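Long-range contacts in putative MAR1 (Leishmania donovani, PDB 1X9G), which is of unknown function but belongs to the isochorismatase superfamily and is probably a hydrolase: residues A[45-50]-A[78-83]; A[65-70]-A[88-93]; A[11-16]-A[170-175]; A[119-124]-A[155-160]. All coordinates share one frame; numbering follows the deposited sequence.

The four contacts are spread over one alpha/beta domain built on a parallel sheet. Contact 3 closes almost the whole chain and encloses the others; within it the segments of contacts 1 and 2 alternate, and contact 4 follows. Contact 1 involves helix 39-55, and contact 2 pairs the next strand, 60-67, with strand 86-90; the centres of contacts 1 and 2 are about 18 Å apart. Contacts 1 and 4 lie on opposite sides of the chain's centre, their centres about 23 Å apart. Contacts 1 and 3 touch through L49 and L173. Contacts 2 and 4 meet where K90 NZ comes within 4.2 Å of C120 SG, consistent with the Asp-Lys-Cys cluster of this family. Contacts 2, 3 and 4 also reach neighbouring subunits.

Contact 1: residues A[45-50]-A[78-83]; sequences VANRLA and EITLPK
N47, on helix 39-55, clips the loop 78-83 to the flank of that helix, in a loop-to-helix contact that is polar at one end and apolar along the rest. The loop belongs to the connection between strands 60-67 and 86-90. The evidence for the clip is the use of both ends of the N47 amide. OD1 accepts the backbone N of T80 at 3.3 Å, with the donor lying in the carbonyl plane and a C=O...N angle of 159°. ND2 gives to the backbone O of E78, also at 3.3 Å, and that oxygen lies almost in the amide plane. A weak third bond runs from ND2 to E78 OE2, whose carboxylate is turned 68° against the amide. The N47 side chain can do this because its CG is anti to the carbonyl carbon (chi1 -67°), which brings the amide alongside the loop backbone. Next to it the CB of A46 points at the loop and meets I79 CG1 at 3.9 Å. One turn further on, A50 CB packs more loosely on P82 CG at 4.3 Å. Outside the pair, T80 O takes a bond from R51, and Y62 of strand 60-67 lies against both A50 and P82. With carbonyl oxygen and amide nitrogen each matched to a backbone group, the flip of the N47 amide is probably fixed, which is consistent with the amide holding the E78-T80 backbone in place against the helix.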
loop_
_atom_site.group_PDB
_atom_site.type_symbol
_atom_site.label_atom_id
_atom_site.label_comp_id
_atom_site.label_asym_id
_atom_site.label_seq_id
_atom_site.Cartn_x
_atom_site.Cartn_y
_atom_site.Cartn_z
ATOM N N VAL A 45 15.773 -20.281 -0.182
ATOM C CA VAL A 45 14.735 -20.153 -1.195
ATOM C C VAL A 45 15.333 -20.588 -2.518
ATOM O O VAL A 45 14.666 -21.244 -3.316
ATOM C CB VAL A 45 14.157 -18.672 -1.266
ATOM C CG1 VAL A 45 13.352 -18.425 -2.519
ATOM C CG2 VAL A 45 13.313 -18.364 -0.059
ATOM N N ALA A 46 16.580 -20.212 -2.750
ATOM C CA ALA A 46 17.356 -20.672 -3.918
ATOM C C ALA A 46 17.430 -22.182 -3.977
ATOM O O ALA A 46 17.118 -22.767 -5.017
ATOM C CB ALA A 46 18.766 -20.085 -3.914
ATOM N N ASN A 47 17.782 -22.809 -2.854
ATOM C CA ASN A 47 17.699 -24.288 -2.744
ATOM C C ASN A 47 16.282 -24.799 -2.956
ATOM O O ASN A 47 16.106 -25.654 -3.815
ATOM C CB ASN A 47 18.263 -24.842 -1.424
ATOM C CG ASN A 47 19.777 -24.650 -1.296
ATOM O OD1 ASN A 47 20.542 -24.841 -2.257
ATOM N ND2 ASN A 47 20.216 -24.278 -0.088
ATOM N N ARG A 48 15.284 -24.254 -2.228
ATOM C CA ARG A 48 13.860 -24.657 -2.392
ATOM C C ARG A 48 13.352 -24.709 -3.832
ATOM O O ARG A 48 12.773 -25.716 -4.242
ATOM C CB ARG A 48 12.892 -23.817 -1.540
ATOM C CG ARG A 48 11.396 -24.155 -1.772
ATOM C CD ARG A 48 10.426 -23.419 -0.766
ATOM N NE ARG A 48 10.300 -24.153 0.504
ATOM C CZ ARG A 48 9.782 -23.663 1.631
ATOM N NH1 ARG A 48 9.293 -22.415 1.681
ATOM N NH2 ARG A 48 9.731 -24.426 2.724
ATOM N N LEU A 49 13.564 -23.626 -4.581
ATOM C CA LEU A 49 13.182 -23.557 -6.010
ATOM C C LEU A 49 14.071 -24.438 -6.894
ATOM O O LEU A 49 13.719 -24.714 -8.055
ATOM C CB LEU A 49 13.212 -22.095 -6.515
ATOM C CG LEU A 49 12.047 -21.133 -6.163
ATOM C CD1 LEU A 49 10.688 -21.645 -6.672
ATOM C CD2 LEU A 49 11.935 -20.942 -4.692
ATOM N N ALA A 50 15.232 -24.833 -6.360
ATOM C CA ALA A 50 16.194 -25.639 -7.115
ATOM C C ALA A 50 15.648 -27.026 -7.134
ATOM O O ALA A 50 15.487 -27.599 -8.206
ATOM C CB ALA A 50 17.604 -25.606 -6.485
ATOM N N GLU A 78 26.927 -23.036 -0.579
ATOM C CA GLU A 78 25.738 -23.560 0.074
ATOM C C GLU A 78 24.477 -23.595 -0.845
ATOM O O GLU A 78 23.479 -24.243 -0.518
ATOM C CB GLU A 78 25.551 -22.873 1.444
ATOM C CG GLU A 78 24.124 -22.860 2.039
ATOM C CD GLU A 78 23.586 -24.234 2.509
ATOM O OE1 GLU A 78 24.078 -24.741 3.548
ATOM O OE2 GLU A 78 22.639 -24.777 1.875
ATOM N N ILE A 79 24.527 -22.965 -2.021
ATOM C CA ILE A 79 23.526 -23.276 -3.051
ATOM C C ILE A 79 23.974 -24.434 -3.988
ATOM O O ILE A 79 24.893 -24.280 -4.826
ATOM C CB ILE A 79 23.075 -22.050 -3.895
ATOM C CG1 ILE A 79 22.446 -20.978 -3.003
ATOM C CG2 ILE A 79 22.047 -22.472 -4.962
ATOM C CD1 ILE A 79 22.634 -19.543 -3.514
ATOM N N THR A 80 23.289 -25.571 -3.848
ATOM C CA THR A 80 23.478 -26.696 -4.734
ATOM C C THR A 80 22.591 -26.630 -5.969
ATOM O O THR A 80 21.487 -27.159 -6.005
ATOM C CB THR A 80 23.420 -28.065 -4.018
ATOM O OG1 THR A 80 22.818 -27.923 -2.728
ATOM C CG2 THR A 80 24.880 -28.618 -3.850
ATOM N N LEU A 81 23.130 -25.947 -6.974
ATOM C CA LEU A 81 22.579 -25.831 -8.316
ATOM C C LEU A 81 22.112 -27.147 -8.932
ATOM O O LEU A 81 22.742 -28.194 -8.718
ATOM C CB LEU A 81 23.653 -25.237 -9.246
ATOM C CG LEU A 81 24.085 -23.774 -9.121
ATOM C CD1 LEU A 81 22.874 -22.919 -8.661
ATOM C CD2 LEU A 81 25.310 -23.602 -8.209
ATOM N N PRO A 82 21.032 -27.095 -9.732
ATOM C CA PRO A 82 20.638 -28.254 -10.531
ATOM C C PRO A 82 21.641 -28.461 -11.676
ATOM O O PRO A 82 22.275 -27.493 -12.109
ATOM C CB PRO A 82 19.266 -27.851 -11.091
ATOM C CG PRO A 82 18.882 -26.588 -10.421
ATOM C CD PRO A 82 20.134 -25.951 -9.941
ATOM N N LYS A 83 21.791 -29.696 -12.167
ATOM C CA LYS A 83 22.725 -29.944 -13.278
ATOM C C LYS A 83 22.291 -29.193 -14.531
ATOM O O LYS A 83 23.126 -28.794 -15.347
ATOM C CB LYS A 83 22.871 -31.446 -13.591
ATOM C CG LYS A 83 23.110 -32.323 -12.386
ATOM C CD LYS A 83 24.341 -31.877 -11.607
ATOM C CE LYS A 83 24.551 -32.752 -10.382
ATOM N NZ LYS A 83 26.006 -33.041 -10.200
#

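Contact 2: residues A[65-70]-A[88-93]; sequences TEHYPK and IEKTRF
T65, E66 and H67 pair with I88, E89 and K90 as neighbouring parallel strands, 60-67 and 86-90, at one border of the chain's central sheet. The backbone ladder is the proof: E66 N gives to I88 O at 2.8 Å, K90 N to E66 O at 3.0 Å, and, just past the strand, Y68 N to K90 O at 2.9 Å. The short strand axes approach to 4.5 Å and cross at -28°, pointing the same general way. On one face of the sheet lie T65, H67, I88 and K90. The K90 chain bends at chi2 (70°) and crosses the H67 side chain at about a right angle, so that NZ reaches H67 ND1 in a weak bond of 3.4 Å. The stronger partner of NZ is D27, in a salt bridge. A carbonyl, K90 O, lies over one face of the H67 ring. On the other face of the sheet E66 and E89 run side by side, E66 OE1 and E89 OE2 4.3 Å apart, while P69 CG rests against E89 OE1 at 3.2 Å. E66 OE2 is held by the backbone N of I75. Beyond the strand, T91 OG1 bonds D179 of the second subunit. The grouping of K90 with D27 fits the Asp-Lys pair of isochorismatase-like hydrolases, and T65 OG1, bonded to the other oxygen of D27, probably helps to position it; across the sheet, the two close carboxylates would be expected to repel.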
loop_
_atom_site.group_PDB
_atom_site.type_symbol
_atom_site.label_atom_id
_atom_site.label_comp_id
_atom_site.label_asym_id
_atom_site.label_seq_id
_atom_site.Cartn_x
_atom_site.Cartn_y
_atom_site.Cartn_z
ATOM N N THR A 65 22.634 -15.894 -12.351
ATOM C CA THR A 65 23.540 -14.852 -12.844
ATOM C C THR A 65 24.550 -14.566 -11.735
ATOM O O THR A 65 24.187 -14.547 -10.541
ATOM C CB THR A 65 22.808 -13.541 -13.207
ATOM O OG1 THR A 65 22.294 -12.975 -12.012
ATOM C CG2 THR A 65 21.665 -13.779 -14.132
ATOM N N GLU A 66 25.817 -14.371 -12.122
ATOM C CA GLU A 66 26.814 -13.832 -11.208
ATOM C C GLU A 66 27.246 -12.520 -11.808
ATOM O O GLU A 66 27.563 -12.445 -12.998
ATOM C CB GLU A 66 28.057 -14.706 -11.061
ATOM C CG GLU A 66 27.915 -16.203 -11.258
ATOM C CD GLU A 66 29.118 -16.956 -10.723
ATOM O OE1 GLU A 66 30.209 -16.887 -11.343
ATOM O OE2 GLU A 66 28.979 -17.604 -9.668
ATOM N N HIS A 67 27.292 -11.507 -10.955
ATOM C CA HIS A 67 27.618 -10.149 -11.329
ATOM C C HIS A 67 29.066 -9.874 -10.982
ATOM O O HIS A 67 29.481 -10.124 -9.856
ATOM C CB HIS A 67 26.748 -9.199 -10.510
ATOM C CG HIS A 67 26.892 -7.775 -10.904
ATOM N ND1 HIS A 67 26.172 -7.219 -11.939
ATOM C CD2 HIS A 67 27.689 -6.794 -10.418
ATOM C CE1 HIS A 67 26.500 -5.947 -12.059
ATOM N NE2 HIS A 67 27.427 -5.668 -11.157
ATOM N N TYR A 68 29.808 -9.331 -11.950
ATOM C CA TYR A 68 31.272 -9.149 -11.878
ATOM C C TYR A 68 31.954 -10.157 -10.929
ATOM O O TYR A 68 32.490 -9.773 -9.891
ATOM C CB TYR A 68 31.586 -7.711 -11.498
ATOM C CG TYR A 68 33.009 -7.271 -11.745
ATOM C CD1 TYR A 68 33.845 -6.910 -10.668
ATOM C CD2 TYR A 68 33.527 -7.197 -13.044
ATOM C CE1 TYR A 68 35.159 -6.500 -10.879
ATOM C CE2 TYR A 68 34.851 -6.793 -13.263
ATOM C CZ TYR A 68 35.655 -6.442 -12.176
ATOM O OH TYR A 68 36.952 -6.018 -12.388
ATOM N N PRO A 69 31.912 -11.462 -11.293
ATOM C CA PRO A 69 32.294 -12.562 -10.379
ATOM C C PRO A 69 33.703 -12.453 -9.757
ATOM O O PRO A 69 33.828 -12.394 -8.528
ATOM C CB PRO A 69 32.197 -13.821 -11.247
ATOM C CG PRO A 69 31.492 -13.424 -12.459
ATOM C CD PRO A 69 31.496 -11.953 -12.621
ATOM N N LYS A 70 34.739 -12.425 -10.599
ATOM C CA LYS A 70 36.138 -12.405 -10.143
ATOM C C LYS A 70 36.442 -11.240 -9.181
ATOM O O LYS A 70 37.049 -11.444 -8.124
ATOM C CB LYS A 70 37.111 -12.429 -11.343
ATOM C CG LYS A 70 38.582 -12.140 -10.996
ATOM C CD LYS A 70 39.297 -13.326 -10.292
ATOM C CE LYS A 70 40.730 -12.934 -9.811
ATOM N NZ LYS A 70 40.731 -11.993 -8.641
ATOM N N ILE A 88 25.263 -17.797 -15.825
ATOM C CA ILE A 88 25.705 -16.701 -16.685
ATOM C C ILE A 88 26.264 -15.532 -15.854
ATOM O O ILE A 88 26.043 -15.451 -14.652
ATOM C CB ILE A 88 24.636 -16.285 -17.836
ATOM C CG1 ILE A 88 24.195 -14.836 -17.754
ATOM C CG2 ILE A 88 23.433 -17.238 -17.964
ATOM C CD1 ILE A 88 22.981 -14.662 -16.922
ATOM N N GLU A 89 27.025 -14.657 -16.497
ATOM C CA GLU A 89 27.835 -13.643 -15.798
ATOM C C GLU A 89 27.617 -12.302 -16.473
ATOM O O GLU A 89 27.407 -12.230 -17.687
ATOM C CB GLU A 89 29.337 -14.006 -15.841
ATOM C CG GLU A 89 29.747 -15.291 -15.056
ATOM C CD GLU A 89 31.246 -15.720 -15.277
ATOM O OE1 GLU A 89 32.151 -14.849 -15.251
ATOM O OE2 GLU A 89 31.513 -16.938 -15.479
ATOM N N LYS A 90 27.677 -11.222 -15.715
ATOM C CA LYS A 90 27.477 -9.925 -16.349
ATOM C C LYS A 90 27.933 -8.751 -15.544
ATOM O O LYS A 90 28.371 -8.883 -14.404
ATOM C CB LYS A 90 26.008 -9.717 -16.711
ATOM C CG LYS A 90 24.999 -10.299 -15.709
ATOM C CD LYS A 90 24.933 -9.581 -14.378
ATOM C CE LYS A 90 23.488 -9.723 -13.811
ATOM N NZ LYS A 90 23.336 -9.081 -12.468
ATOM N N THR A 91 27.819 -7.587 -16.158
ATOM C CA THR A 91 28.098 -6.343 -15.458
ATOM C C THR A 91 26.833 -5.418 -15.441
ATOM O O THR A 91 26.675 -4.568 -14.560
ATOM C CB THR A 91 29.347 -5.690 -16.056
ATOM O OG1 THR A 91 29.177 -5.563 -17.479
ATOM C CG2 THR A 91 30.584 -6.595 -15.798
ATOM N N ARG A 92 25.927 -5.635 -16.396
ATOM C CA ARG A 92 24.603 -5.038 -16.386
ATOM C C ARG A 92 23.936 -5.265 -15.014
ATOM O O ARG A 92 24.021 -6.381 -14.464
ATOM C CB ARG A 92 23.789 -5.618 -17.535
ATOM C CG ARG A 92 22.335 -5.225 -17.586
ATOM C CD ARG A 92 21.929 -4.963 -19.013
ATOM N NE ARG A 92 22.009 -3.524 -19.272
ATOM C CZ ARG A 92 20.997 -2.761 -19.680
ATOM N NH1 ARG A 92 19.792 -3.288 -19.895
ATOM N NH2 ARG A 92 21.199 -1.461 -19.889
ATOM N N PHE A 93 23.331 -4.211 -14.434
ATOM C CA PHE A 93 22.693 -4.362 -13.106
ATOM C C PHE A 93 21.498 -5.290 -13.230
ATOM O O PHE A 93 21.326 -6.200 -12.421
ATOM C CB PHE A 93 22.345 -3.035 -12.426
ATOM C CG PHE A 93 23.531 -2.188 -12.130
ATOM C CD1 PHE A 93 23.536 -0.830 -12.451
ATOM C CD2 PHE A 93 24.687 -2.757 -11.567
ATOM C CE1 PHE A 93 24.677 -0.029 -12.189
ATOM C CE2 PHE A 93 25.844 -1.977 -11.318
ATOM C CZ PHE A 93 25.824 -0.596 -11.625
#

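Contact 3: residues A[11-16]-A[170-175]; sequences RLMPHY and ESILLQ
Q175 stands across both L12 and M13, its extended side chain meeting each at about a right angle, and this crossing carries the contact. With CG anti to the carbonyl carbon (chi1 -81°) and the chain straight beyond it, the amide is placed beside the backbone of segment 11-16. OE1 accepts M13 N at 3.1 Å, nearly straight at 165° and in the carbonyl plane. The same oxygen lies 3.4 Å from L12 CB. NE2 turns back along the helix to S171 OG at 2.9 Å, a partner only 5° out of the amide plane, so both ends of the group are engaged and its flip is set. The S171 hydroxyl is bonded in turn to H118 O of the third subunit. M13 takes a different course: its CG is anti to the carbonyl carbon, which lets SD reach I172 CG2 at 3.6 Å, and the two side chains cross obliquely. The carbonyl oxygens M13 O and Q175 O face each other at 3.4 Å, two acceptors reconciled by K178 NZ, which bonds both. The third subunit also packs A126 on L12. Altogether this is an N-terminal arm laid over the last turn of helix 169-176, one of the helices covering the sheet of an alpha/beta fold, at a subunit interface.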
loop_
_atom_site.group_PDB
_atom_site.type_symbol
_atom_site.label_atom_id
_atom_site.label_comp_id
_atom_site.label_asym_id
_atom_site.label_seq_id
_atom_site.Cartn_x
_atom_site.Cartn_y
_atom_site.Cartn_z
ATOM N N ARG A 11 -4.565 -14.164 -12.466
ATOM C CA ARG A 11 -4.260 -13.601 -11.176
ATOM C C ARG A 11 -3.203 -14.250 -10.327
ATOM O O ARG A 11 -2.598 -13.529 -9.545
ATOM C CB ARG A 11 -5.480 -13.165 -10.359
ATOM C CG ARG A 11 -5.353 -11.699 -9.953
ATOM C CD ARG A 11 -6.571 -11.091 -9.302
ATOM N NE ARG A 11 -7.745 -11.365 -10.105
ATOM C CZ ARG A 11 -8.566 -10.449 -10.601
ATOM N NH1 ARG A 11 -8.381 -9.175 -10.328
ATOM N NH2 ARG A 11 -9.581 -10.837 -11.368
ATOM N N LEU A 12 -2.909 -15.534 -10.450
ATOM C CA LEU A 12 -1.725 -16.052 -9.722
ATOM C C LEU A 12 -0.841 -16.893 -10.657
ATOM O O LEU A 12 -1.048 -16.853 -11.865
ATOM C CB LEU A 12 -2.165 -16.862 -8.497
ATOM C CG LEU A 12 -2.955 -16.176 -7.387
ATOM C CD1 LEU A 12 -3.703 -17.164 -6.558
ATOM C CD2 LEU A 12 -2.013 -15.387 -6.491
ATOM N N MET A 13 0.145 -17.620 -10.132
ATOM C CA MET A 13 0.844 -18.637 -10.956
ATOM C C MET A 13 -0.152 -19.703 -11.486
ATOM O O MET A 13 -1.039 -20.160 -10.747
ATOM C CB MET A 13 1.973 -19.327 -10.182
ATOM C CG MET A 13 3.112 -18.380 -9.851
ATOM S SD MET A 13 4.706 -19.122 -9.700
ATOM C CE MET A 13 5.182 -19.227 -11.435
ATOM N N PRO A 14 -0.056 -20.049 -12.780
ATOM C CA PRO A 14 -0.905 -21.122 -13.303
ATOM C C PRO A 14 -0.288 -22.456 -12.899
ATOM O O PRO A 14 0.890 -22.456 -12.487
ATOM C CB PRO A 14 -0.838 -20.921 -14.826
ATOM C CG PRO A 14 0.435 -20.203 -15.081
ATOM C CD PRO A 14 0.835 -19.474 -13.810
ATOM N N HIS A 15 -1.064 -23.552 -12.995
ATOM C CA HIS A 15 -0.556 -24.923 -12.807
ATOM C C HIS A 15 0.780 -25.104 -13.539
ATOM O O HIS A 15 0.932 -24.648 -14.662
ATOM C CB HIS A 15 -1.580 -26.021 -13.217
ATOM C CG HIS A 15 -1.094 -27.401 -12.892
ATOM N ND1 HIS A 15 -0.506 -28.227 -13.834
ATOM C CD2 HIS A 15 -0.976 -28.050 -11.703
ATOM C CE1 HIS A 15 -0.075 -29.332 -13.249
ATOM N NE2 HIS A 15 -0.340 -29.249 -11.955
ATOM N N TYR A 16 1.741 -25.764 -12.897
ATOM C CA TYR A 16 3.102 -25.919 -13.471
ATOM C C TYR A 16 3.202 -26.413 -14.924
ATOM O O TYR A 16 4.206 -26.131 -15.601
ATOM C CB TYR A 16 4.034 -26.769 -12.583
ATOM C CG TYR A 16 3.593 -28.201 -12.286
ATOM C CD1 TYR A 16 3.264 -28.577 -10.979
ATOM C CD2 TYR A 16 3.558 -29.194 -13.283
ATOM C CE1 TYR A 16 2.878 -29.880 -10.667
ATOM C CE2 TYR A 16 3.162 -30.534 -12.982
ATOM C CZ TYR A 16 2.824 -30.862 -11.658
ATOM O OH TYR A 16 2.422 -32.143 -11.276
ATOM N N GLU A 170 6.408 -20.446 -0.117
ATOM C CA GLU A 170 5.370 -21.439 0.141
ATOM C C GLU A 170 4.139 -21.108 -0.676
ATOM O O GLU A 170 3.603 -21.961 -1.330
ATOM C CB GLU A 170 5.078 -21.656 1.634
ATOM C CG GLU A 170 3.761 -22.327 1.925
ATOM C CD GLU A 170 3.633 -22.792 3.372
ATOM O OE1 GLU A 170 4.519 -23.576 3.751
ATOM O OE2 GLU A 170 2.657 -22.418 4.118
ATOM N N SER A 171 3.733 -19.849 -0.718
ATOM C CA SER A 171 2.589 -19.467 -1.566
ATOM C C SER A 171 2.810 -19.904 -2.988
ATOM O O SER A 171 1.932 -20.430 -3.606
ATOM C CB SER A 171 2.426 -17.944 -1.603
ATOM O OG SER A 171 1.102 -17.621 -2.011
ATOM N N ILE A 172 3.986 -19.627 -3.520
ATOM C CA ILE A 172 4.332 -19.966 -4.901
ATOM C C ILE A 172 4.368 -21.478 -5.219
ATOM O O ILE A 172 3.868 -21.871 -6.289
ATOM C CB ILE A 172 5.675 -19.300 -5.294
ATOM C CG1 ILE A 172 5.460 -17.811 -5.591
ATOM C CG2 ILE A 172 6.304 -19.949 -6.539
ATOM C CD1 ILE A 172 6.826 -17.050 -5.803
ATOM N N LEU A 173 4.948 -22.320 -4.340
ATOM C CA LEU A 173 4.909 -23.774 -4.586
ATOM C C LEU A 173 3.473 -24.295 -4.701
ATOM O O LEU A 173 3.146 -24.978 -5.644
ATOM C CB LEU A 173 5.678 -24.608 -3.554
ATOM C CG LEU A 173 7.178 -24.448 -3.287
ATOM C CD1 LEU A 173 7.810 -25.791 -2.939
ATOM C CD2 LEU A 173 7.996 -23.723 -4.398
ATOM N N LEU A 174 2.619 -23.902 -3.768
ATOM C CA LEU A 174 1.201 -24.202 -3.747
ATOM C C LEU A 174 0.379 -23.681 -4.915
ATOM O O LEU A 174 -0.732 -24.164 -5.168
ATOM C CB LEU A 174 0.626 -23.618 -2.457
ATOM C CG LEU A 174 1.139 -24.286 -1.177
ATOM C CD1 LEU A 174 0.329 -23.866 0.049
ATOM C CD2 LEU A 174 1.139 -25.847 -1.302
ATOM N N GLN A 175 0.870 -22.646 -5.581
ATOM C CA GLN A 175 0.106 -22.015 -6.635
ATOM C C GLN A 175 0.345 -22.799 -7.916
ATOM O O GLN A 175 -0.537 -22.898 -8.767
ATOM C CB GLN A 175 0.532 -20.561 -6.819
ATOM C CG GLN A 175 -0.073 -19.523 -5.821
ATOM C CD GLN A 175 0.622 -18.170 -5.963
ATOM O OE1 GLN A 175 0.790 -17.688 -7.067
ATOM N NE2 GLN A 175 1.091 -17.598 -4.863
#

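Contact 4: residues A[119-124]-A[155-160]; sequences ACILQT and KLMSSW
L122 CD1 is the point of the contact, a single methyl group received by three side chains of segment 155-160. It lies 3.6 Å from W160 CH2, 3.7 Å from M157 CG and 4.1 Å from L156 CD1. The methyl gets there because L122 CG is anti to the backbone N (chi1 -176°), which swings the branch across to the other helix; the L122 side chain crosses that of W160 at about a right angle and that of M157 obliquely. Beside it, I121 CG2 touches M157 CE at 4.2 Å. Purely apolar, this packing joins helices 117-130 and 147-158, which precede and follow strand 134-143 along the chain, in successive beta-alpha-beta units of the parallel sheet, and pack against each other on one side of it, as in Rossmann-like folds. A second shell steadies the receiving groups. Over one face of the W160 ring, toward its rim, sits L156 O, 3.5 Å above the plane, and that oxygen also accepts both the N and the OG of S159, the latter in the carbonyl plane at 2.5 Å. V125, A126 and L129, further along helix 117-130, add to the bed for the indole. Further out, R11 of the second subunit makes a cation-pi contact with W160, while S171 of the same subunit packs on L122.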
loop_
_atom_site.group_PDB
_atom_site.type_symbol
_atom_site.label_atom_id
_atom_site.label_comp_id
_atom_site.label_asym_id
_atom_site.label_seq_id
_atom_site.Cartn_x
_atom_site.Cartn_y
_atom_site.Cartn_z
ATOM N N ALA A 119 18.142 -2.935 -6.561
ATOM C CA ALA A 119 19.226 -2.737 -7.497
ATOM C C ALA A 119 19.070 -3.700 -8.656
ATOM O O ALA A 119 18.213 -3.479 -9.509
ATOM C CB ALA A 119 20.594 -2.871 -6.760
ATOM N N CYS A 120 19.823 -4.805 -8.678
ATOM C CA CYS A 120 19.689 -5.777 -9.733
ATOM C C CYS A 120 18.269 -6.318 -9.837
ATOM O O CYS A 120 17.746 -6.433 -10.971
ATOM C CB CYS A 120 20.701 -6.932 -9.549
ATOM S SG CYS A 120 22.502 -6.430 -9.323
ATOM N N ILE A 121 17.644 -6.653 -8.681
ATOM C CA ILE A 121 16.278 -7.290 -8.664
ATOM C C ILE A 121 15.285 -6.349 -9.314
ATOM O O ILE A 121 14.631 -6.686 -10.277
ATOM C CB ILE A 121 15.749 -7.656 -7.211
ATOM C CG1 ILE A 121 16.586 -8.758 -6.516
ATOM C CG2 ILE A 121 14.277 -8.035 -7.237
ATOM C CD1 ILE A 121 16.482 -10.157 -7.096
ATOM N N LEU A 122 15.244 -5.135 -8.782
ATOM C CA LEU A 122 14.387 -4.064 -9.271
ATOM C C LEU A 122 14.540 -3.836 -10.813
ATOM O O LEU A 122 13.570 -3.902 -11.559
ATOM C CB LEU A 122 14.620 -2.799 -8.410
ATOM C CG LEU A 122 13.737 -1.570 -8.719
ATOM C CD1 LEU A 122 12.289 -1.724 -8.235
ATOM C CD2 LEU A 122 14.332 -0.275 -8.143
ATOM N N GLN A 123 15.763 -3.610 -11.291
ATOM C CA GLN A 123 15.997 -3.426 -12.753
ATOM C C GLN A 123 15.629 -4.641 -13.567
ATOM O O GLN A 123 15.031 -4.527 -14.655
ATOM C CB GLN A 123 17.445 -2.974 -13.044
ATOM C CG GLN A 123 17.789 -1.724 -12.225
ATOM C CD GLN A 123 19.044 -1.014 -12.653
ATOM O OE1 GLN A 123 19.301 -0.864 -13.843
ATOM N NE2 GLN A 123 19.803 -0.499 -11.682
ATOM N N THR A 124 15.952 -5.806 -13.019
ATOM C CA THR A 124 15.623 -7.090 -13.665
ATOM C C THR A 124 14.111 -7.218 -13.894
ATOM O O THR A 124 13.681 -7.494 -15.026
ATOM C CB THR A 124 16.097 -8.224 -12.781
ATOM O OG1 THR A 124 17.518 -8.117 -12.652
ATOM C CG2 THR A 124 15.717 -9.535 -13.325
ATOM N N LYS A 155 7.653 -1.808 -2.139
ATOM C CA LYS A 155 6.442 -1.029 -2.435
ATOM C C LYS A 155 6.350 -0.595 -3.876
ATOM O O LYS A 155 5.320 -0.699 -4.461
ATOM C CB LYS A 155 6.270 0.288 -1.632
ATOM C CG LYS A 155 6.653 0.354 -0.204
ATOM C CD LYS A 155 5.693 -0.377 0.720
ATOM C CE LYS A 155 5.563 0.418 2.067
ATOM N NZ LYS A 155 4.506 -0.193 2.930
ATOM N N LEU A 156 7.401 -0.065 -4.463
ATOM C CA LEU A 156 7.306 0.302 -5.873
ATOM C C LEU A 156 6.763 -0.918 -6.657
ATOM O O LEU A 156 5.797 -0.820 -7.403
ATOM C CB LEU A 156 8.698 0.608 -6.436
ATOM C CG LEU A 156 8.801 1.799 -7.371
ATOM C CD1 LEU A 156 9.972 1.629 -8.362
ATOM C CD2 LEU A 156 7.452 2.209 -8.053
ATOM N N MET A 157 7.451 -2.033 -6.525
ATOM C CA MET A 157 7.114 -3.216 -7.311
ATOM C C MET A 157 5.680 -3.753 -7.052
ATOM O O MET A 157 5.064 -4.229 -7.979
ATOM C CB MET A 157 8.130 -4.351 -7.092
ATOM C CG MET A 157 9.527 -4.057 -7.660
ATOM S SD MET A 157 10.714 -5.436 -7.592
ATOM C CE MET A 157 11.253 -5.426 -5.872
ATOM N N SER A 158 5.180 -3.685 -5.813
ATOM C CA SER A 158 3.783 -4.002 -5.469
ATOM C C SER A 158 2.740 -3.178 -6.261
ATOM O O SER A 158 1.566 -3.535 -6.335
ATOM C CB SER A 158 3.559 -3.713 -3.973
ATOM O OG SER A 158 3.999 -4.811 -3.178
ATOM N N SER A 159 3.154 -2.028 -6.772
ATOM C CA SER A 159 2.267 -1.198 -7.556
ATOM C C SER A 159 2.365 -1.503 -9.033
ATOM O O SER A 159 1.785 -0.791 -9.808
ATOM C CB SER A 159 2.592 0.272 -7.320
ATOM O OG SER A 159 3.812 0.592 -7.992
ATOM N N TRP A 160 3.106 -2.537 -9.411
ATOM C CA TRP A 160 3.348 -2.926 -10.828
ATOM C C TRP A 160 2.450 -4.091 -11.309
ATOM O O TRP A 160 2.844 -4.841 -12.232
ATOM C CB TRP A 160 4.840 -3.331 -11.065
ATOM C CG TRP A 160 5.796 -2.176 -10.995
ATOM C CD1 TRP A 160 5.454 -0.836 -10.915
ATOM C CD2 TRP A 160 7.244 -2.217 -11.004
ATOM N NE1 TRP A 160 6.587 -0.076 -10.889
ATOM C CE2 TRP A 160 7.693 -0.881 -10.962
ATOM C CE3 TRP A 160 8.204 -3.257 -11.111
ATOM C CZ2 TRP A 160 9.055 -0.540 -10.971
ATOM C CZ3 TRP A 160 9.569 -2.915 -11.123
ATOM C CH2 TRP A 160 9.974 -1.557 -11.036
#